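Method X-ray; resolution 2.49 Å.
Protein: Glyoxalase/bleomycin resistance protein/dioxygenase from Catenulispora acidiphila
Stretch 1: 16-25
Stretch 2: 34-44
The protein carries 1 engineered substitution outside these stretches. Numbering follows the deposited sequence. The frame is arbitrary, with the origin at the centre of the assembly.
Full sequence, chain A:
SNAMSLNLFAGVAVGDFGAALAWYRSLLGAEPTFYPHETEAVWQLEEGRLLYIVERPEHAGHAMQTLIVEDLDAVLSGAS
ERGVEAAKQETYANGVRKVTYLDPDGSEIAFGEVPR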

# COMPACT_ATOMS: atom_id res chain seq x y z
N ASP A 16 12.26 -4.34 8.58
CA ASP A 16 12.65 -3.09 9.22
C ASP A 16 11.49 -2.11 9.21
O ASP A 16 11.02 -1.72 8.14
CB ASP A 16 13.88 -2.49 8.53
CG ASP A 16 14.06 -1.01 8.86
OD1 ASP A 16 13.69 -0.54 9.96
OD2 ASP A 16 14.59 -0.29 7.99
N PHE A 17 11.03 -1.70 10.39
CA PHE A 17 9.89 -0.81 10.46
C PHE A 17 10.14 0.54 9.78
O PHE A 17 9.33 0.99 8.97
CB PHE A 17 9.44 -0.61 11.90
CG PHE A 17 8.24 0.27 12.05
CD1 PHE A 17 6.97 -0.24 11.84
CD2 PHE A 17 8.37 1.60 12.39
CE1 PHE A 17 5.84 0.58 11.97
CE2 PHE A 17 7.26 2.42 12.54
CZ PHE A 17 5.99 1.90 12.33
N GLY A 18 11.27 1.17 10.09
CA GLY A 18 11.62 2.45 9.49
C GLY A 18 11.60 2.49 7.97
O GLY A 18 11.04 3.41 7.37
N ALA A 19 12.21 1.49 7.33
CA ALA A 19 12.20 1.42 5.86
C ALA A 19 10.78 1.29 5.34
O ALA A 19 10.38 1.95 4.38
CB ALA A 19 13.04 0.27 5.37
N ALA A 20 10.00 0.44 6.00
CA ALA A 20 8.63 0.18 5.57
C ALA A 20 7.75 1.42 5.74
O ALA A 20 6.96 1.77 4.85
CB ALA A 20 8.04 -1.02 6.32
N LEU A 21 7.89 2.09 6.88
CA LEU A 21 7.11 3.29 7.15
C LEU A 21 7.41 4.36 6.10
O LEU A 21 6.49 5.00 5.58
CB LEU A 21 7.42 3.81 8.55
CG LEU A 21 6.81 5.15 8.97
CD1 LEU A 21 5.30 5.16 8.81
CD2 LEU A 21 7.20 5.43 10.42
N ALA A 22 8.69 4.54 5.79
CA ALA A 22 9.10 5.51 4.78
C ALA A 22 8.43 5.18 3.45
O ALA A 22 7.78 6.04 2.83
CB ALA A 22 10.60 5.50 4.64
N TRP A 23 8.59 3.94 3.02
CA TRP A 23 8.06 3.49 1.74
C TRP A 23 6.55 3.63 1.65
O TRP A 23 6.04 4.20 0.69
CB TRP A 23 8.49 2.05 1.46
CG TRP A 23 8.15 1.59 0.08
CD1 TRP A 23 8.91 1.73 -1.04
CD2 TRP A 23 6.95 0.93 -0.33
NE1 TRP A 23 8.26 1.20 -2.12
CE2 TRP A 23 7.06 0.69 -1.71
CE3 TRP A 23 5.79 0.50 0.34
CZ2 TRP A 23 6.06 0.05 -2.44
CZ3 TRP A 23 4.80 -0.13 -0.39
CH2 TRP A 23 4.94 -0.34 -1.76
N TYR A 24 5.82 3.14 2.64
CA TYR A 24 4.36 3.25 2.59
C TYR A 24 3.90 4.71 2.62
O TYR A 24 2.88 5.06 2.03
CB TYR A 24 3.70 2.42 3.70
CG TYR A 24 3.64 0.94 3.38
CD1 TYR A 24 2.54 0.39 2.73
CD2 TYR A 24 4.70 0.10 3.71
CE1 TYR A 24 2.49 -0.96 2.42
CE2 TYR A 24 4.67 -1.22 3.42
CZ TYR A 24 3.56 -1.77 2.76
OH TYR A 24 3.54 -3.11 2.47
N ARG A 25 4.66 5.55 3.32
CA ARG A 25 4.38 6.99 3.35
C ARG A 25 4.44 7.56 1.93
O ARG A 25 3.49 8.18 1.45
CB ARG A 25 5.37 7.71 4.26
CG ARG A 25 4.75 8.84 5.06
CD ARG A 25 5.77 9.93 5.36
NE ARG A 25 6.99 9.40 5.97
CZ ARG A 25 7.15 9.22 7.27
NH1 ARG A 25 6.16 9.52 8.11
NH2 ARG A 25 8.29 8.73 7.75
N PHE A 34 -2.44 6.93 12.87
CA PHE A 34 -1.96 6.77 14.24
C PHE A 34 -1.00 5.60 14.38
O PHE A 34 -0.94 4.73 13.51
CB PHE A 34 -3.10 6.63 15.24
CG PHE A 34 -4.03 5.47 14.97
CD1 PHE A 34 -3.94 4.30 15.73
CD2 PHE A 34 -5.03 5.57 14.00
CE1 PHE A 34 -4.81 3.23 15.50
CE2 PHE A 34 -5.90 4.51 13.77
CZ PHE A 34 -5.79 3.33 14.52
N TYR A 35 -0.25 5.59 15.49
CA TYR A 35 0.63 4.47 15.83
C TYR A 35 0.13 3.74 17.08
O TYR A 35 0.33 4.21 18.18
CB TYR A 35 2.06 4.94 16.09
CG TYR A 35 2.72 5.69 14.96
CD1 TYR A 35 3.73 5.10 14.22
CD2 TYR A 35 2.34 6.98 14.65
CE1 TYR A 35 4.35 5.78 13.19
CE2 TYR A 35 2.94 7.67 13.62
CZ TYR A 35 3.95 7.07 12.89
OH TYR A 35 4.55 7.78 11.87
N PRO A 36 -0.51 2.58 16.89
CA PRO A 36 -0.88 1.72 18.02
C PRO A 36 0.31 1.44 18.95
O PRO A 36 0.12 1.42 20.16
CB PRO A 36 -1.32 0.43 17.34
CG PRO A 36 -1.81 0.87 16.01
CD PRO A 36 -0.95 2.03 15.60
N HIS A 37 1.50 1.22 18.40
CA HIS A 37 2.71 1.20 19.20
C HIS A 37 3.91 1.65 18.37
O HIS A 37 3.73 2.26 17.32
CB HIS A 37 2.94 -0.16 19.88
CG HIS A 37 3.26 -1.27 18.93
ND1 HIS A 37 4.51 -1.47 18.41
CD2 HIS A 37 2.48 -2.27 18.44
CE1 HIS A 37 4.50 -2.53 17.62
NE2 HIS A 37 3.28 -3.04 17.63
N GLU A 38 5.12 1.37 18.83
CA GLU A 38 6.29 1.94 18.16
C GLU A 38 6.65 1.30 16.83
O GLU A 38 7.18 1.97 15.95
CB GLU A 38 7.51 1.95 19.07
CG GLU A 38 8.28 3.25 18.92
CD GLU A 38 9.72 3.14 19.37
OE1 GLU A 38 10.25 2.00 19.39
OE2 GLU A 38 10.31 4.20 19.70
N THR A 39 6.39 0.01 16.68
CA THR A 39 6.62 -0.63 15.39
C THR A 39 5.30 -1.03 14.69
O THR A 39 5.19 -2.10 14.10
CB THR A 39 7.61 -1.79 15.50
OG1 THR A 39 7.19 -2.69 16.53
CG2 THR A 39 8.99 -1.26 15.84
N GLU A 40 4.33 -0.12 14.73
CA GLU A 40 3.03 -0.31 14.11
C GLU A 40 2.44 1.00 13.66
O GLU A 40 2.35 1.95 14.43
CB GLU A 40 2.07 -0.96 15.09
CG GLU A 40 1.61 -2.30 14.65
CD GLU A 40 0.33 -2.74 15.33
OE1 GLU A 40 0.42 -3.39 16.39
OE2 GLU A 40 -0.75 -2.43 14.77
N ALA A 41 2.03 1.06 12.41
CA ALA A 41 1.45 2.26 11.85
C ALA A 41 0.18 1.90 11.08
O ALA A 41 0.17 0.94 10.31
CB ALA A 41 2.45 2.95 10.95
N VAL A 42 -0.87 2.68 11.30
CA VAL A 42 -2.17 2.49 10.68
C VAL A 42 -2.51 3.69 9.80
O VAL A 42 -2.39 4.83 10.23
CB VAL A 42 -3.26 2.37 11.75
CG1 VAL A 42 -4.64 2.25 11.12
CG2 VAL A 42 -2.98 1.21 12.67
N TRP A 43 -2.92 3.43 8.56
CA TRP A 43 -3.45 4.48 7.69
C TRP A 43 -4.94 4.25 7.52
O TRP A 43 -5.37 3.16 7.14
CB TRP A 43 -2.83 4.44 6.30
CG TRP A 43 -1.45 4.95 6.20
CD1 TRP A 43 -1.07 6.16 5.72
CD2 TRP A 43 -0.25 4.25 6.53
NE1 TRP A 43 0.30 6.27 5.74
CE2 TRP A 43 0.83 5.11 6.24
CE3 TRP A 43 0.02 2.98 7.05
CZ2 TRP A 43 2.15 4.74 6.45
CZ3 TRP A 43 1.34 2.62 7.27
CH2 TRP A 43 2.39 3.49 6.96
N GLN A 44 -5.72 5.29 7.77
CA GLN A 44 -7.10 5.27 7.33
C GLN A 44 -7.14 5.78 5.91
O GLN A 44 -6.79 6.93 5.66
CB GLN A 44 -7.99 6.13 8.21
CG GLN A 44 -9.41 6.14 7.71
CD GLN A 44 -10.39 6.48 8.80
OE1 GLN A 44 -10.25 6.00 9.92
NE2 GLN A 44 -11.36 7.31 8.48

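The helix that begins at Phe17 lies along the strand 40-44, the two running in nearly the same direction, with axes 13° apart and 9.9 Å at closest approach. Together the stretches bury 399 Å², and no hydrogen bond crosses between them; the contact rests on apolar packing and on aromatic rings set against backbone and aliphatic groups. The CA separations widen along the pair, from 5.9 Å between Phe17 CA and Thr39 CA to 7.4 Å between Leu21 CA and Ala41 CA and 9.3 Å between Arg25 CA and Trp43 CA. A large aromatic side chain reaches across near each end: Phe17 from the helix where the backbones are close, Trp43 from the strand where they are farther apart.

Phe17 has the largest share, with 102 Å² covered. Its CA-to-CB bond points toward the second stretch, and the t rotamer lays the ring against the type I turn from His37 to Glu40 and the start of the strand. Thr39 CA sits over one face of the Phe17 ring, 3.7 Å from its centroid and only 14° off its normal, a CH-pi contact in which the polarised CA hydrogen can meet the pi cloud. Glu38 O lies over the same ring, 3.4 Å from Phe17 CE2, and the backbone continues past Phe17 CE1, which is 3.2 Å from both Thr39 C and Glu40 N. The ring therefore packs mainly on main chain. At its edge, Phe17 CZ comes within 3.9 Å of Ala41 CB and 4.3 Å of Tyr35 CE1.

Trp43, with 80 Å² covered, fills the wider gap at the other end. Its CA-to-CB bond also points toward its partner, and the m rotamer carries the six-membered part of the indole to the helix. Trp43 CH2 approaches Leu21 CD1 at 3.8 Å and Tyr24 CB at 3.7 Å, while Trp43 CZ2 is 4.1 Å from Arg25 N. Arg25 N is already engaged within the helix, donating to Leu21 O at 3.0 Å. Tyr24 starts toward the strand, but the end of its side chain leads away, so its close approach to the indole is made near the base of the side chain. The indole NE1 is hydrogen-bonded elsewhere in the structure.

Leu21, one helical turn after Phe17, joins these two clusters. Its CA-to-CB bond points sideways, yet the end of the side chain comes nearer. Leu21 CD1 lies 4.2 Å from Ala41 CB and 3.8 Å from Trp43 CH2; both methyls reach Tyr35, with Leu21 CD2 3.8 Å and Leu21 CD1 4.1 Å from Tyr35 OH, and Leu21 CD2 4.0 Å from Tyr35 CE1. Ala41 points its small side chain toward the helix and meets both Phe17 and Leu21. Tyr35, despite its exposure, presents its ring edge to the same two residues, extending the apolar contact beyond the strand 40-44.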